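Local coordinates for putative dehydratase (Mesorhizobium loti, PDB 2POZ) that probably acts as a lyase, a putative dehydratase of the mandelate racemase/muconate lactonizing group of the enolase superfamily, at the interface of chains A and B and the interface of chains A and C. Coordinates in Å, arbitrary orientation; residue numbers count along the deposited sequence, not the author numbering. Chains: chain A/B/C, Putative dehydratase.

Contact 1: the interface of chains A and B. Residues chain A 117-120, 122; chain B 66-67, 70.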
loop_
_atom_site.group_PDB
_atom_site.type_symbol
_atom_site.label_atom_id
_atom_site.label_comp_id
_atom_site.label_asym_id
_atom_site.label_seq_id
_atom_site.Cartn_x
_atom_site.Cartn_y
_atom_site.Cartn_z
ATOM N N GLY A 117 -27.641 27.317 -6.580
ATOM C CA GLY A 117 -27.506 27.004 -7.990
ATOM C C GLY A 117 -28.793 26.530 -8.633
ATOM O O GLY A 117 -28.781 25.931 -9.714
ATOM N N GLY A 118 -29.911 26.780 -7.966
ATOM C CA GLY A 118 -31.189 26.385 -8.529
ATOM C C GLY A 118 -31.637 24.969 -8.227
ATOM O O GLY A 118 -30.924 24.174 -7.614
ATOM N N LYS A 119 -32.839 24.663 -8.697
ATOM C CA LYS A 119 -33.471 23.373 -8.489
ATOM C C LYS A 119 -33.208 22.389 -9.629
ATOM O O LYS A 119 -32.980 22.786 -10.770
ATOM C CB LYS A 119 -34.980 23.594 -8.343
ATOM C CG LYS A 119 -35.785 22.340 -8.109
ATOM C CD LYS A 119 -37.250 22.580 -8.449
ATOM C CE LYS A 119 -37.845 23.713 -7.638
ATOM N NZ LYS A 119 -39.242 23.997 -8.080
ATOM N N ILE A 120 -33.241 21.103 -9.301
ATOM C CA ILE A 120 -33.051 20.043 -10.280
ATOM C C ILE A 120 -34.318 19.184 -10.331
ATOM O O ILE A 120 -34.623 18.570 -11.354
ATOM C CB ILE A 120 -31.859 19.125 -9.913
ATOM C CG1 ILE A 120 -30.544 19.872 -10.095
ATOM C CG2 ILE A 120 -31.875 17.874 -10.784
ATOM C CD1 ILE A 120 -29.327 19.017 -9.814
ATOM N N ASP A 122 -38.629 18.843 -8.667
ATOM C CA ASP A 122 -39.741 19.488 -7.967
ATOM C C ASP A 122 -40.309 18.640 -6.834
ATOM O O ASP A 122 -41.163 19.096 -6.084
ATOM C CB ASP A 122 -40.873 19.819 -8.945
ATOM C CG ASP A 122 -40.438 20.773 -10.039
ATOM O OD1 ASP A 122 -39.890 21.848 -9.715
ATOM O OD2 ASP A 122 -40.646 20.444 -11.224
ATOM N N SER B 66 -31.765 29.941 -14.386
ATOM C CA SER B 66 -31.644 29.804 -12.933
ATOM C C SER B 66 -31.255 28.394 -12.507
ATOM O O SER B 66 -30.749 28.198 -11.402
ATOM C CB SER B 66 -32.951 30.211 -12.230
ATOM O OG SER B 66 -33.975 29.243 -12.406
ATOM N N ARG B 67 -31.489 27.417 -13.380
ATOM C CA ARG B 67 -31.160 26.021 -13.083
ATOM C C ARG B 67 -29.706 25.695 -13.430
ATOM O O ARG B 67 -29.430 24.774 -14.201
ATOM C CB ARG B 67 -32.097 25.081 -13.854
ATOM C CG ARG B 67 -33.562 25.190 -13.442
ATOM C CD ARG B 67 -34.338 23.952 -13.889
ATOM N NE ARG B 67 -35.453 23.664 -12.993
ATOM C CZ ARG B 67 -35.902 22.443 -12.722
ATOM N NH1 ARG B 67 -35.330 21.382 -13.279
ATOM N NH2 ARG B 67 -36.919 22.279 -11.885
ATOM N N GLU B 70 -28.363 22.090 -12.807
ATOM C CA GLU B 70 -28.936 21.169 -13.785
ATOM C C GLU B 70 -28.325 21.366 -15.168
ATOM O O GLU B 70 -28.111 20.402 -15.898
ATOM C CB GLU B 70 -30.462 21.332 -13.862
ATOM C CG GLU B 70 -31.147 20.209 -14.630
ATOM C CD GLU B 70 -32.631 20.450 -14.821
ATOM O OE1 GLU B 70 -32.993 21.441 -15.499
ATOM O OE2 GLU B 70 -33.435 19.649 -14.291
HETATM O O HOH W 1 -30.342 23.613 -11.194
HETATM O O HOH W 2 -34.241 26.911 -10.228
#
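B:Arg67 reaches across A:Lys119 and A:Ile120, and the close packing of this patch lies under its guanidinium. The carbonyl oxygen of A:Lys119 sits 3.3 Å from the plane of that group, toward the rim, so the arginine covers it without hydrogen-bonding to it; a water bonds it instead. An extended run from CG to NE (chi2 -161°) carries the guanidinium there. The methylene CD of A:Lys119 lies alongside NH2 of B:Arg67, 3.5 Å away. On the chain B side, NH1 makes a salt bridge to the carboxylate OE2 of B:Glu70 at 2.8 Å, which helps fix the plane. Beyond it, CG1 of A:Ile120 meets CB of B:Glu70 at 4.0 Å. The tip is held more loosely: NH2 faces OD1 of A:Asp122 in the guanidinium plane across a long salt bridge of 3.7 Å, and NZ of A:Lys119 bonds the same oxygen at 2.8 Å. Other links run through water. One joins the amide of A:Lys119 to OG of B:Ser66; another joins the carbonyls of A:Gly117 and A:Lys119 to the amide of B:Glu70. An alanine in place of B:Arg67 would probably uncover the A:Lys119 carbonyl and leave B:Glu70 without its charged mate. The patch helps hold two subunits of the octamer together.

Contact 2: the interface of chains A and B. Residues chain A 66-67, 101, 104, 108; chain B 114-118.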
loop_
_atom_site.group_PDB
_atom_site.type_symbol
_atom_site.label_atom_id
_atom_site.label_comp_id
_atom_site.label_asym_id
_atom_site.label_seq_id
_atom_site.Cartn_x
_atom_site.Cartn_y
_atom_site.Cartn_z
ATOM N N SER A 66 -24.989 37.789 6.941
ATOM C CA SER A 66 -24.741 37.502 5.530
ATOM C C SER A 66 -23.383 36.821 5.306
ATOM O O SER A 66 -23.192 36.134 4.302
ATOM C CB SER A 66 -24.811 38.786 4.694
ATOM O OG SER A 66 -23.664 39.587 4.911
ATOM N N ARG A 67 -22.448 37.004 6.237
ATOM C CA ARG A 67 -21.119 36.391 6.117
ATOM C C ARG A 67 -21.155 34.966 6.684
ATOM O O ARG A 67 -20.525 34.658 7.691
ATOM C CB ARG A 67 -20.079 37.233 6.864
ATOM C CG ARG A 67 -19.782 38.596 6.220
ATOM C CD ARG A 67 -18.646 39.315 6.960
ATOM N NE ARG A 67 -19.148 40.297 7.916
ATOM C CZ ARG A 67 -18.402 40.901 8.842
ATOM N NH1 ARG A 67 -17.109 40.616 8.949
ATOM N NH2 ARG A 67 -18.949 41.801 9.657
ATOM N N TRP A 101 -28.597 30.689 6.519
ATOM C CA TRP A 101 -29.049 30.568 5.128
ATOM C C TRP A 101 -30.527 30.951 5.021
ATOM O O TRP A 101 -30.972 31.502 4.010
ATOM C CB TRP A 101 -28.845 29.142 4.600
ATOM C CG TRP A 101 -27.425 28.861 4.221
ATOM C CD1 TRP A 101 -26.522 28.112 4.913
ATOM C CD2 TRP A 101 -26.722 29.395 3.088
ATOM N NE1 TRP A 101 -25.294 28.146 4.287
ATOM C CE2 TRP A 101 -25.392 28.927 3.164
ATOM C CE3 TRP A 101 -27.090 30.228 2.021
ATOM C CZ2 TRP A 101 -24.425 29.265 2.212
ATOM C CZ3 TRP A 101 -26.129 30.564 1.073
ATOM C CH2 TRP A 101 -24.811 30.080 1.176
ATOM N N LYS A 104 -30.537 34.648 4.807
ATOM C CA LYS A 104 -30.048 35.105 3.516
ATOM C C LYS A 104 -31.117 34.916 2.440
ATOM O O LYS A 104 -31.328 35.797 1.615
ATOM C CB LYS A 104 -28.768 34.357 3.127
ATOM C CG LYS A 104 -28.110 34.878 1.846
ATOM C CD LYS A 104 -26.813 34.128 1.538
ATOM C CE LYS A 104 -25.672 34.597 2.419
ATOM N NZ LYS A 104 -25.185 35.950 2.022
ATOM N N LEU A 108 -32.995 37.865 0.188
ATOM C CA LEU A 108 -32.990 37.878 -1.269
ATOM C C LEU A 108 -34.325 37.470 -1.888
ATOM O O LEU A 108 -34.494 37.528 -3.103
ATOM C CB LEU A 108 -31.856 36.984 -1.780
ATOM C CG LEU A 108 -30.465 37.469 -1.340
ATOM C CD1 LEU A 108 -29.393 36.477 -1.767
ATOM C CD2 LEU A 108 -30.196 38.843 -1.939
ATOM N N GLU B 114 -22.101 36.723 -2.676
ATOM C CA GLU B 114 -23.126 36.763 -1.631
ATOM C C GLU B 114 -23.936 35.468 -1.677
ATOM O O GLU B 114 -24.322 34.925 -0.640
ATOM C CB GLU B 114 -24.063 37.964 -1.806
ATOM C CG GLU B 114 -23.523 39.266 -1.220
ATOM C CD GLU B 114 -23.029 39.108 0.212
ATOM O OE1 GLU B 114 -23.747 38.487 1.025
ATOM O OE2 GLU B 114 -21.925 39.609 0.525
ATOM N N LEU B 115 -24.180 34.976 -2.887
ATOM C CA LEU B 115 -24.934 33.739 -3.078
ATOM C C LEU B 115 -24.142 32.531 -2.561
ATOM O O LEU B 115 -24.721 31.553 -2.084
ATOM C CB LEU B 115 -25.242 33.537 -4.563
ATOM C CG LEU B 115 -25.899 34.699 -5.319
ATOM C CD1 LEU B 115 -26.019 34.326 -6.792
ATOM C CD2 LEU B 115 -27.271 35.019 -4.728
ATOM N N PHE B 116 -22.820 32.615 -2.660
ATOM C CA PHE B 116 -21.921 31.546 -2.233
ATOM C C PHE B 116 -21.719 31.461 -0.717
ATOM O O PHE B 116 -21.011 30.579 -0.231
ATOM C CB PHE B 116 -20.558 31.707 -2.929
ATOM C CG PHE B 116 -20.556 31.316 -4.394
ATOM C CD1 PHE B 116 -21.727 30.941 -5.041
ATOM C CD2 PHE B 116 -19.365 31.300 -5.117
ATOM C CE1 PHE B 116 -21.718 30.548 -6.386
ATOM C CE2 PHE B 116 -19.344 30.909 -6.460
ATOM C CZ PHE B 116 -20.524 30.530 -7.095
ATOM N N GLY B 117 -22.331 32.373 0.032
ATOM C CA GLY B 117 -22.179 32.341 1.477
ATOM C C GLY B 117 -21.557 33.592 2.061
ATOM O O GLY B 117 -21.119 33.598 3.209
ATOM N N GLY B 118 -21.510 34.654 1.264
ATOM C CA GLY B 118 -20.954 35.906 1.734
ATOM C C GLY B 118 -19.462 36.053 1.527
ATOM O O GLY B 118 -18.767 35.118 1.128
HETATM O O HOH W 3 -21.352 39.059 2.959
#
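A:Lys104 and B:Glu114 meet at about a right angle, and the lysine ammonium is gripped from several directions. NZ bonds the main-chain carbonyl oxygen O of B:Glu114 at 3.0 Å, approaching tilted 23° from the carbonyl plane, and forms a salt bridge with the carboxylate OE1 of the same residue at 3.1 Å. From its own chain it takes the carbonyl oxygen O of A:Ser66, also at 3.0 Å, this time in plane and on a lone pair. The lysine can fold its tip in among these oxygens because it is bent at both chi3 (-77°) and chi4 (-73°). B:Glu114 is bent as well, at chi2, which brings its carboxylate back toward the ammonium. Its second oxygen, OE2, contacts a water at 2.6 Å that also touches the hydroxyl OG of A:Ser66. The surrounding carbonyls and carboxylate would be expected to favour a charged lysine. Beside this polar knot, A:Trp101 presents the rim of its six-membered ring: CH2 lies 3.5 Å from CA of B:Gly117, and the carbonyl oxygen of B:Leu115 lies at the ring edge, in plane, 3.6 Å from CZ3. A:Leu108 adds a methyl contact to B:Leu115. In the fold, A:Trp101, A:Lys104 and A:Leu108 project from the C-terminal half of helix 87-108, A:Ser66 precedes helix 68-78, and their partners belong to the short helix 112-115 of chain B and the glycine turn after it.

Contact 3: the interface of chains A and C. Residues chain A 175, 210-212, 234, 238, 241; chain C 298-302.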
loop_
_atom_site.group_PDB
_atom_site.type_symbol
_atom_site.label_atom_id
_atom_site.label_comp_id
_atom_site.label_asym_id
_atom_site.label_seq_id
_atom_site.Cartn_x
_atom_site.Cartn_y
_atom_site.Cartn_z
ATOM N N ARG A 175 -21.941 -5.452 20.855
ATOM C CA ARG A 175 -21.807 -6.074 19.537
ATOM C C ARG A 175 -22.041 -7.578 19.570
ATOM O O ARG A 175 -21.448 -8.311 18.777
ATOM C CB ARG A 175 -20.402 -5.817 18.978
ATOM C CG ARG A 175 -19.984 -4.355 18.940
ATOM C CD ARG A 175 -18.494 -4.230 18.642
ATOM N NE ARG A 175 -18.048 -2.843 18.675
ATOM C CZ ARG A 175 -16.773 -2.466 18.710
ATOM N NH1 ARG A 175 -15.807 -3.377 18.717
ATOM N NH2 ARG A 175 -16.463 -1.177 18.748
ATOM N N LEU A 210 -22.680 -6.164 14.662
ATOM C CA LEU A 210 -22.033 -7.013 15.648
ATOM C C LEU A 210 -20.540 -6.973 15.340
ATOM O O LEU A 210 -20.049 -5.989 14.789
ATOM C CB LEU A 210 -22.552 -8.442 15.497
ATOM C CG LEU A 210 -24.069 -8.596 15.353
ATOM C CD1 LEU A 210 -24.389 -10.059 15.071
ATOM C CD2 LEU A 210 -24.773 -8.113 16.615
ATOM N N THR A 211 -19.814 -8.026 15.707
ATOM C CA THR A 211 -18.398 -8.079 15.381
ATOM C C THR A 211 -18.365 -8.372 13.883
ATOM O O THR A 211 -19.356 -8.840 13.312
ATOM C CB THR A 211 -17.653 -9.178 16.175
ATOM O OG1 THR A 211 -18.429 -10.384 16.195
ATOM C CG2 THR A 211 -17.412 -8.713 17.603
ATOM N N THR A 212 -17.235 -8.092 13.250
ATOM C CA THR A 212 -17.088 -8.267 11.813
ATOM C C THR A 212 -17.531 -9.612 11.265
ATOM O O THR A 212 -18.340 -9.667 10.337
ATOM C CB THR A 212 -15.633 -7.990 11.391
ATOM O OG1 THR A 212 -15.278 -6.664 11.803
ATOM C CG2 THR A 212 -15.483 -8.083 9.874
ATOM N N CYS A 234 -21.004 -1.734 10.640
ATOM C CA CYS A 234 -20.081 -1.808 11.764
ATOM C C CYS A 234 -20.038 -0.476 12.478
ATOM O O CYS A 234 -20.560 0.522 11.986
ATOM C CB CYS A 234 -18.669 -2.193 11.317
ATOM S SG CYS A 234 -17.895 -0.983 10.222
ATOM N N ASP A 238 -14.920 2.331 13.496
ATOM C CA ASP A 238 -14.017 1.405 12.806
ATOM C C ASP A 238 -14.155 1.346 11.289
ATOM O O ASP A 238 -14.962 0.578 10.763
ATOM C CB ASP A 238 -14.210 -0.003 13.373
ATOM C CG ASP A 238 -13.105 -0.959 12.957
ATOM O OD1 ASP A 238 -12.435 -0.699 11.931
ATOM O OD2 ASP A 238 -12.918 -1.976 13.657
ATOM N N ALA A 241 -12.961 -2.152 9.591
ATOM C CA ALA A 241 -13.986 -3.182 9.532
ATOM C C ALA A 241 -14.931 -2.853 8.374
ATOM O O ALA A 241 -15.373 -3.749 7.657
ATOM C CB ALA A 241 -14.758 -3.242 10.847
ATOM N N GLU C 298 -11.079 -4.865 20.842
ATOM C CA GLU C 298 -12.350 -4.173 20.635
ATOM C C GLU C 298 -12.237 -3.054 19.616
ATOM O O GLU C 298 -13.217 -2.716 18.957
ATOM C CB GLU C 298 -12.860 -3.555 21.930
ATOM C CG GLU C 298 -13.050 -4.509 23.060
ATOM C CD GLU C 298 -13.869 -3.891 24.170
ATOM O OE1 GLU C 298 -15.096 -3.759 23.991
ATOM O OE2 GLU C 298 -13.284 -3.526 25.210
ATOM N N ALA C 299 -11.050 -2.461 19.518
ATOM C CA ALA C 299 -10.808 -1.373 18.577
ATOM C C ALA C 299 -10.715 -1.929 17.165
ATOM O O ALA C 299 -10.658 -1.179 16.188
ATOM C CB ALA C 299 -9.510 -0.632 18.946
ATOM N N TYR C 300 -10.687 -3.253 17.063
ATOM C CA TYR C 300 -10.625 -3.914 15.765
ATOM C C TYR C 300 -11.863 -4.770 15.497
ATOM O O TYR C 300 -11.845 -5.676 14.656
ATOM C CB TYR C 300 -9.347 -4.751 15.642
ATOM C CG TYR C 300 -8.112 -3.889 15.511
ATOM C CD1 TYR C 300 -7.497 -3.343 16.635
ATOM C CD2 TYR C 300 -7.593 -3.570 14.256
ATOM C CE1 TYR C 300 -6.386 -2.494 16.512
ATOM C CE2 TYR C 300 -6.487 -2.722 14.122
ATOM C CZ TYR C 300 -5.890 -2.189 15.258
ATOM O OH TYR C 300 -4.792 -1.353 15.136
ATOM N N ASN C 301 -12.932 -4.478 16.235
ATOM C CA ASN C 301 -14.213 -5.150 16.046
ATOM C C ASN C 301 -14.152 -6.664 16.224
ATOM O O ASN C 301 -14.826 -7.395 15.501
ATOM C CB ASN C 301 -14.737 -4.813 14.643
ATOM C CG ASN C 301 -16.245 -4.600 14.609
ATOM O OD1 ASN C 301 -16.809 -3.961 15.495
ATOM N ND2 ASN C 301 -16.902 -5.123 13.568
HETATM N N MSE C 302 -13.357 -7.127 17.185
HETATM C CA MSE C 302 -13.212 -8.562 17.435
HETATM C C MSE C 302 -13.725 -8.983 18.808
HETATM O O MSE C 302 -13.818 -8.168 19.726
HETATM C CB MSE C 302 -11.742 -8.975 17.335
HETATM C CG MSE C 302 -11.098 -8.741 15.983
HETATM SE SE MSE C 302 -9.222 -9.266 16.030
HETATM C CE MSE C 302 -9.464 -11.161 15.707
HETATM O O HOH W 4 -19.152 -3.037 15.189
HETATM O O HOH W 5 -19.735 -5.224 12.216
HETATM O O HOH W 6 -14.585 -1.890 16.288
#
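C:Asn301 inserts its side chain between A:Arg175 and A:Thr212, burying more surface than any other residue of the patch. Its CB packs against the hydroxyl OG1 of A:Thr212 at 3.4 Å and against OD2 of A:Asp238. CG, one atom on, still lies beside A:Thr212. There the amide divides. The carbonyl OD1 rests over one face of the A:Arg175 guanidinium, 3.2 Å from its plane and toward the rim, with the two flat groups turned 58° apart; it also touches two waters. The amide ND2 donates to OG1 of A:Thr212 at 2.9 Å, nearly straight (170° at H) and within the amide plane, and more weakly to the carbonyl of A:Leu210. A water joining ND2 to that carbonyl supports the link. A:Arg175 is itself fixed at its edge: an extended chain (chi3 -177°) delivers NH1 to the main-chain carbonyl oxygen O of C:Glu298 at 2.7 Å, in plane and on a lone pair, capping the C-terminal end of helix 287-298. Thus held, the guanidinium keeps its face toward the asparagine. The contact seats the segment after that helix against polar groups of A:Arg175, A:Thr212 and A:Asp238, with A:Ala241 CB beside the amide. One water lies 3.1 Å from each of A:Asp238 OD2, C:Glu298 O and C:Asn301 OD1.

Contacts 1 and 2 belong to one two-fold interface between chains A and B, their C-alpha centres about 17 Å apart. They draw on the same segments with the chains exchanged: residues 66-67 and 117-118 appear in both, although the side chain of residue 67 is turned differently in the two chains. The C-alpha centre of contact 3 lies about 42 Å from that of contact 1 and about 43 Å from that of contact 2; it joins chain A to chain C through segments of the C-terminal family region. Chain A thus binds two neighbours through separate surfaces, which suits an octamer of paired subunits.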